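Local coordinates for protein 6-phosphogluconate dehydrogenase (Decarboxylating) (Geobacter metallireducens, PDB 4E21) that probably catalyses the NADP-dependent oxidative decarboxylation of 6-phosphogluconate, a step of the pentose phosphate pathway, at residues 67-71 with 72-76; 144-147 with 148-152; 329-332 with 333-336. All coordinates share one frame; numbering follows the deposited sequence.

Contact 1: residues 67-71 with 72-76; sequences AGARS and IEEFC
The salt bridge between Arg70 NH1 and Glu74 OE2, 2.7 Å long, ties the loop before helix 72-78 to the helix's first turn. It is no in-plane pairing: the carboxylate lies over one face of the guanidinium, toward its rim, with the two planes 87° apart. The other oxygen, Glu74 OE1, accepts Arg70 N at 3.1 Å, met from above the carboxylate plane. Glu74 reaches both groups with CG anti to the backbone N (chi1 -171°) and the chain extended beyond it, which carries the acid back alongside the loop. Replacing Glu74 by alanine would probably leave the Arg70 guanidinium without its counter-charge and the Arg70 N-H without its acceptor. Ser71 is the N-cap: its OG accepts Glu74 N at 3.1 Å, almost straight at 177°, while Ser71 O receives Phe75 N at 3.0 Å and starts the regular helical bonding. Ala69 CB packs against Phe75 CB, 3.9 Å away. Beyond these residues, Phe75 and Ile72 point into the nucleotide-binding domain, Phe75 resting on strands 24-28 and 47-51, and Ile72 on Ile28 and helix 94-101, where Arg100 also pairs with Glu73.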
loop_
_atom_site.group_PDB
_atom_site.type_symbol
_atom_site.label_atom_id
_atom_site.label_comp_id
_atom_site.label_asym_id
_atom_site.label_seq_id
_atom_site.Cartn_x
_atom_site.Cartn_y
_atom_site.Cartn_z
ATOM N N ALA B 67 48.967 -6.309 -12.498
ATOM C CA ALA B 67 49.892 -6.073 -11.387
ATOM C C ALA B 67 49.192 -6.259 -10.047
ATOM O O ALA B 67 48.096 -5.745 -9.841
ATOM C CB ALA B 67 50.514 -4.684 -11.480
ATOM N N GLY B 68 49.822 -7.008 -9.146
ATOM C CA GLY B 68 49.262 -7.245 -7.833
ATOM C C GLY B 68 50.055 -6.561 -6.738
ATOM O O GLY B 68 50.941 -5.746 -6.993
ATOM N N ALA B 69 49.725 -6.906 -5.503
ATOM C CA ALA B 69 50.387 -6.366 -4.339
ATOM C C ALA B 69 50.011 -7.282 -3.188
ATOM O O ALA B 69 48.866 -7.745 -3.109
ATOM C CB ALA B 69 49.920 -4.959 -4.074
ATOM N N ARG B 70 50.970 -7.570 -2.308
ATOM C CA ARG B 70 50.700 -8.492 -1.205
ATOM C C ARG B 70 50.445 -7.809 0.121
ATOM O O ARG B 70 50.292 -8.469 1.142
ATOM C CB ARG B 70 51.806 -9.537 -1.048
ATOM C CG ARG B 70 53.135 -9.134 -1.635
ATOM C CD ARG B 70 53.323 -9.736 -3.027
ATOM N NE ARG B 70 54.632 -9.377 -3.574
ATOM C CZ ARG B 70 54.814 -8.667 -4.686
ATOM N NH1 ARG B 70 53.760 -8.256 -5.398
ATOM N NH2 ARG B 70 56.050 -8.383 -5.099
ATOM N N SER B 71 50.380 -6.488 0.109
ATOM C CA SER B 71 50.074 -5.767 1.329
ATOM C C SER B 71 49.592 -4.389 0.961
ATOM O O SER B 71 49.878 -3.895 -0.123
ATOM C CB SER B 71 51.326 -5.646 2.207
ATOM O OG SER B 71 52.304 -4.815 1.595
ATOM N N ILE B 72 48.869 -3.758 1.867
ATOM C CA ILE B 72 48.505 -2.376 1.639
ATOM C C ILE B 72 49.761 -1.540 1.333
ATOM O O ILE B 72 49.727 -0.644 0.477
ATOM C CB ILE B 72 47.712 -1.789 2.822
ATOM C CG1 ILE B 72 47.153 -0.425 2.425
ATOM C CG2 ILE B 72 48.548 -1.760 4.101
ATOM C CD1 ILE B 72 46.163 -0.537 1.245
ATOM N N GLU B 73 50.869 -1.866 2.004
ATOM C CA GLU B 73 52.115 -1.107 1.852
ATOM C C GLU B 73 52.675 -1.140 0.435
ATOM O O GLU B 73 52.916 -0.091 -0.170
ATOM C CB GLU B 73 53.172 -1.572 2.859
ATOM C CG GLU B 73 52.917 -1.105 4.293
ATOM C CD GLU B 73 51.862 -1.944 5.011
ATOM O OE1 GLU B 73 51.352 -2.914 4.403
ATOM O OE2 GLU B 73 51.547 -1.632 6.187
ATOM N N GLU B 74 52.882 -2.343 -0.099
ATOM C CA GLU B 74 53.338 -2.478 -1.481
ATOM C C GLU B 74 52.346 -1.841 -2.459
ATOM O O GLU B 74 52.735 -1.244 -3.473
ATOM C CB GLU B 74 53.545 -3.945 -1.856
ATOM C CG GLU B 74 54.216 -4.081 -3.214
ATOM C CD GLU B 74 54.090 -5.462 -3.815
ATOM O OE1 GLU B 74 53.704 -6.396 -3.078
ATOM O OE2 GLU B 74 54.370 -5.604 -5.031
ATOM N N PHE B 75 51.060 -1.987 -2.159
ATOM C CA PHE B 75 50.026 -1.380 -2.974
ATOM C C PHE B 75 50.257 0.130 -3.083
ATOM O O PHE B 75 50.406 0.664 -4.176
ATOM C CB PHE B 75 48.648 -1.681 -2.379
ATOM C CG PHE B 75 47.512 -1.069 -3.129
ATOM C CD1 PHE B 75 47.054 -1.643 -4.317
ATOM C CD2 PHE B 75 46.878 0.067 -2.648
ATOM C CE1 PHE B 75 45.980 -1.093 -5.025
ATOM C CE2 PHE B 75 45.797 0.628 -3.341
ATOM C CZ PHE B 75 45.349 0.046 -4.541
ATOM N N CYS B 76 50.293 0.828 -1.958
ATOM C CA CYS B 76 50.493 2.279 -2.005
ATOM C C CYS B 76 51.846 2.652 -2.606
ATOM O O CYS B 76 51.970 3.642 -3.355
ATOM C CB CYS B 76 50.341 2.883 -0.622
ATOM S SG CYS B 76 48.662 2.736 -0.047
#

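Contact 2: residues 144-147 with 148-152; sequences GIFG and LERGY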
loop_
_atom_site.group_PDB
_atom_site.type_symbol
_atom_site.label_atom_id
_atom_site.label_comp_id
_atom_site.label_asym_id
_atom_site.label_seq_id
_atom_site.Cartn_x
_atom_site.Cartn_y
_atom_site.Cartn_z
ATOM N N GLY B 144 25.935 -4.145 -12.807
ATOM C CA GLY B 144 26.357 -5.464 -12.360
ATOM C C GLY B 144 27.277 -6.227 -13.304
ATOM O O GLY B 144 28.266 -5.687 -13.801
ATOM N N ILE B 145 26.931 -7.486 -13.562
ATOM C CA ILE B 145 27.789 -8.376 -14.325
ATOM C C ILE B 145 27.861 -7.948 -15.784
ATOM O O ILE B 145 28.801 -8.296 -16.495
ATOM C CB ILE B 145 27.286 -9.796 -14.226
ATOM C CG1 ILE B 145 25.799 -9.830 -14.548
ATOM C CG2 ILE B 145 27.490 -10.322 -12.813
ATOM C CD1 ILE B 145 25.289 -11.215 -14.807
ATOM N N PHE B 146 26.883 -7.149 -16.199
ATOM C CA PHE B 146 26.757 -6.702 -17.582
ATOM C C PHE B 146 27.655 -5.524 -17.903
ATOM O O PHE B 146 27.826 -5.180 -19.072
ATOM C CB PHE B 146 25.298 -6.335 -17.879
ATOM C CG PHE B 146 24.376 -7.513 -17.865
ATOM C CD1 PHE B 146 23.748 -7.904 -16.693
ATOM C CD2 PHE B 146 24.165 -8.256 -19.014
ATOM C CE1 PHE B 146 22.921 -8.997 -16.670
ATOM C CE2 PHE B 146 23.340 -9.351 -18.992
ATOM C CZ PHE B 146 22.716 -9.719 -17.810
ATOM N N GLY B 147 28.220 -4.912 -16.860
ATOM C CA GLY B 147 29.036 -3.706 -16.994
ATOM C C GLY B 147 30.345 -3.918 -17.739
ATOM O O GLY B 147 30.823 -3.014 -18.436
ATOM N N LEU B 148 30.913 -5.118 -17.604
ATOM C CA LEU B 148 32.191 -5.443 -18.236
ATOM C C LEU B 148 32.142 -5.209 -19.732
ATOM O O LEU B 148 32.933 -4.437 -20.284
ATOM C CB LEU B 148 32.612 -6.886 -17.936
ATOM C CG LEU B 148 33.836 -7.394 -18.707
ATOM C CD1 LEU B 148 34.951 -6.359 -18.737
ATOM C CD2 LEU B 148 34.350 -8.724 -18.151
ATOM N N GLU B 149 31.197 -5.867 -20.391
ATOM C CA GLU B 149 31.007 -5.681 -21.826
ATOM C C GLU B 149 30.197 -4.426 -22.168
ATOM O O GLU B 149 30.459 -3.786 -23.181
ATOM C CB GLU B 149 30.347 -6.919 -22.454
ATOM C CG GLU B 149 30.987 -8.252 -22.039
ATOM C CD GLU B 149 32.360 -8.479 -22.668
ATOM O OE1 GLU B 149 32.599 -7.928 -23.775
ATOM O OE2 GLU B 149 33.188 -9.214 -22.059
ATOM N N ARG B 150 29.223 -4.062 -21.337
ATOM C CA ARG B 150 28.324 -2.969 -21.727
ATOM C C ARG B 150 28.567 -1.612 -21.064
ATOM O O ARG B 150 27.944 -0.615 -21.442
ATOM C CB ARG B 150 26.866 -3.391 -21.573
ATOM C CG ARG B 150 26.495 -4.534 -22.508
ATOM C CD ARG B 150 25.040 -4.941 -22.378
ATOM N NE ARG B 150 24.851 -6.331 -22.788
ATOM C CZ ARG B 150 23.677 -6.959 -22.807
ATOM N NH1 ARG B 150 22.573 -6.318 -22.438
ATOM N NH2 ARG B 150 23.604 -8.231 -23.194
ATOM N N GLY B 151 29.473 -1.549 -20.097
ATOM C CA GLY B 151 29.659 -0.297 -19.380
ATOM C C GLY B 151 28.694 -0.180 -18.204
ATOM O O GLY B 151 27.601 -0.742 -18.221
ATOM N N TYR B 152 29.128 0.538 -17.174
ATOM C CA TYR B 152 28.394 0.693 -15.929
ATOM C C TYR B 152 27.800 2.080 -15.932
ATOM O O TYR B 152 28.446 3.039 -16.379
ATOM C CB TYR B 152 29.338 0.575 -14.727
ATOM C CG TYR B 152 30.140 -0.711 -14.677
ATOM C CD1 TYR B 152 31.383 -0.804 -15.293
ATOM C CD2 TYR B 152 29.650 -1.837 -14.013
ATOM C CE1 TYR B 152 32.118 -1.984 -15.254
ATOM C CE2 TYR B 152 30.370 -3.023 -13.975
ATOM C CZ TYR B 152 31.610 -3.091 -14.596
ATOM O OH TYR B 152 32.339 -4.266 -14.552
HETATM O O HOH W 1 30.589 -6.573 -14.697
#
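Gly147, the first residue of the one-turn helix 147-150, meets Tyr152, two residues past its end; the helix joins the antiparallel strands 135-142 and 153-157 in the Rossmann-like nucleotide-binding domain. Backbone bonding defines the turn. Arg150 N donates to Phe146 O at 2.9 Å, in the carbonyl plane, and Gly151 N to Gly147 O at 2.6 Å, in a bent bond (137°) with the donor above the carbonyl plane. Gly151 then ends the helix with a positive phi of 87°, where a side chain would press on the preceding carbonyl oxygen. The apolar part is a CH-pi contact: Gly147 CA lies over one face of the Tyr152 ring, 3.5 Å from its centroid and 16° off the normal. A CB on Gly147 would run into Tyr152 CE2, consistent with a glycine at this position. On the outer side, Phe146 and Arg150 run side by side, pointing the same way, and Phe146 CD2 sits 4.0 Å from Arg150 CZ, over the centre of the guanidinium. The Phe146 ring also makes an edge-to-face contact with Trp278, while Tyr152 and Leu148 rest on helix 32-43. A water completes the polar contacts: it donates to Gly144 O at 2.6 Å, accepts weakly from Leu148 N at 3.3 Å, and is hydrogen-bonded to Tyr152 OH at 2.9 Å.

Contact 3: residues 329-332 with 333-336; sequences ERFS and SRGE
A Schellman motif ends helix 321-333 in the C-terminal domain, with Gly335 at positive phi (83°) turning the chain toward helix 338-350. Its two defining bonds are Gly335 N to Ser332 O, 2.8 Å, and the weak, longer Glu336 N to Phe331 O, 3.4 Å. Phe331 O is shared, since Arg334 N also donates to it at 3.0 Å from above the carbonyl plane. One residue earlier, Arg330 O takes the hydroxyl of Ser333 at 2.7 Å and a weak bond from Arg334 N. Ser333 OG in turn accepts from Val300 N. The Arg334 side chain, bent at chi3 (-130°), folds back beside Phe331, pointing the same way; NH2 reaches the ring edge in its plane, 3.9 Å from Phe331 CD2, and Arg330 O lies over one guanidinium face. Asp302, in a salt bridge with NH2, and Val300 O, bonded to NE, hold the group in that orientation. Glu336, whose CG is 3.4 Å from Phe331 O, turns its carboxylate to His233 of the third subunit. The helix's last carbonyls thus find donors in the Ser333 hydroxyl and the backbone just beyond, while Arg334 and Glu336 join the helix end to the 300-302 loop and the third subunit, respectively.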
loop_
_atom_site.group_PDB
_atom_site.type_symbol
_atom_site.label_atom_id
_atom_site.label_comp_id
_atom_site.label_asym_id
_atom_site.label_seq_id
_atom_site.Cartn_x
_atom_site.Cartn_y
_atom_site.Cartn_z
ATOM N N GLU B 329 7.025 -6.505 0.586
ATOM C CA GLU B 329 6.736 -7.791 -0.008
ATOM C C GLU B 329 7.945 -8.692 0.107
ATOM O O GLU B 329 7.808 -9.896 0.308
ATOM C CB GLU B 329 6.254 -7.652 -1.466
ATOM C CG GLU B 329 4.816 -7.079 -1.573
ATOM C CD GLU B 329 4.429 -6.796 -3.011
ATOM O OE1 GLU B 329 5.296 -6.337 -3.764
ATOM O OE2 GLU B 329 3.274 -7.045 -3.404
ATOM N N ARG B 330 9.130 -8.114 -0.027
ATOM C CA ARG B 330 10.344 -8.885 0.194
ATOM C C ARG B 330 10.413 -9.369 1.646
ATOM O O ARG B 330 10.753 -10.534 1.884
ATOM C CB ARG B 330 11.602 -8.093 -0.201
ATOM C CG ARG B 330 11.632 -7.710 -1.675
ATOM C CD ARG B 330 12.993 -7.223 -2.101
ATOM N NE ARG B 330 13.020 -6.903 -3.526
ATOM C CZ ARG B 330 14.127 -6.785 -4.250
ATOM N NH1 ARG B 330 15.322 -6.985 -3.700
ATOM N NH2 ARG B 330 14.031 -6.484 -5.530
ATOM N N PHE B 331 10.068 -8.502 2.605
ATOM C CA PHE B 331 10.041 -8.914 4.020
ATOM C C PHE B 331 9.114 -10.103 4.261
ATOM O O PHE B 331 9.506 -11.070 4.919
ATOM C CB PHE B 331 9.629 -7.780 4.972
ATOM C CG PHE B 331 10.595 -6.646 5.026
ATOM C CD1 PHE B 331 10.249 -5.470 5.652
ATOM C CD2 PHE B 331 11.846 -6.743 4.427
ATOM C CE1 PHE B 331 11.164 -4.406 5.711
ATOM C CE2 PHE B 331 12.751 -5.682 4.465
ATOM C CZ PHE B 331 12.415 -4.527 5.111
ATOM N N SER B 332 7.881 -10.030 3.747
ATOM C CA SER B 332 6.907 -11.094 4.008
ATOM C C SER B 332 7.275 -12.359 3.248
ATOM O O SER B 332 6.926 -13.461 3.668
ATOM C CB SER B 332 5.466 -10.656 3.672
ATOM O OG SER B 332 5.419 -10.159 2.358
ATOM N N SER B 333 7.990 -12.200 2.139
ATOM C CA SER B 333 8.456 -13.348 1.376
ATOM C C SER B 333 9.431 -14.173 2.222
ATOM O O SER B 333 9.621 -15.371 1.978
ATOM C CB SER B 333 9.122 -12.903 0.085
ATOM O OG SER B 333 10.518 -12.726 0.258
ATOM N N ARG B 334 10.037 -13.539 3.227
ATOM C CA ARG B 334 10.857 -14.287 4.170
ATOM C C ARG B 334 10.105 -14.712 5.432
ATOM O O ARG B 334 10.729 -15.201 6.364
ATOM C CB ARG B 334 12.084 -13.498 4.589
ATOM C CG ARG B 334 13.043 -13.188 3.501
ATOM C CD ARG B 334 14.178 -12.324 4.064
ATOM N NE ARG B 334 14.326 -11.195 3.176
ATOM C CZ ARG B 334 14.332 -9.924 3.543
ATOM N NH1 ARG B 334 14.279 -9.577 4.827
ATOM N NH2 ARG B 334 14.437 -8.998 2.595
ATOM N N GLY B 335 8.787 -14.519 5.479
ATOM C CA GLY B 335 8.003 -14.932 6.641
ATOM C C GLY B 335 7.968 -13.966 7.823
ATOM O O GLY B 335 7.405 -14.279 8.871
ATOM N N GLU B 336 8.557 -12.787 7.656
ATOM C CA GLU B 336 8.632 -11.795 8.716
ATOM C C GLU B 336 7.255 -11.275 9.095
ATOM O O GLU B 336 7.098 -10.636 10.117
ATOM C CB GLU B 336 9.537 -10.636 8.297
ATOM C CG GLU B 336 10.969 -11.059 7.996
ATOM C CD GLU B 336 11.714 -11.508 9.248
ATOM O OE1 GLU B 336 12.948 -11.707 9.157
ATOM O OE2 GLU B 336 11.076 -11.648 10.327
#

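Contacts 1 and 2 both belong to the nucleotide-binding domain, their nearest atoms about 15 Å apart, whereas 329-336 lies in the C-terminal domain. All three are partly buried, but contact 2 is nearest the centre of the chain, about 11 Å from it between centres, against 27 Å for contact 1 and 22 Å for contact 3. Contact 1 opens a helix with a serine cap, and a carboxylate of the helix reaches back to bind the preceding loop. The other two close helices, each through a glycine of positive phi: contact 2 adds a CH-pi contact and a bridging water to its backbone bonds, contact 3 carbonyls that accept more than one donor. No other subunit of the assembly touches contact 1, while contact 3 lies against three.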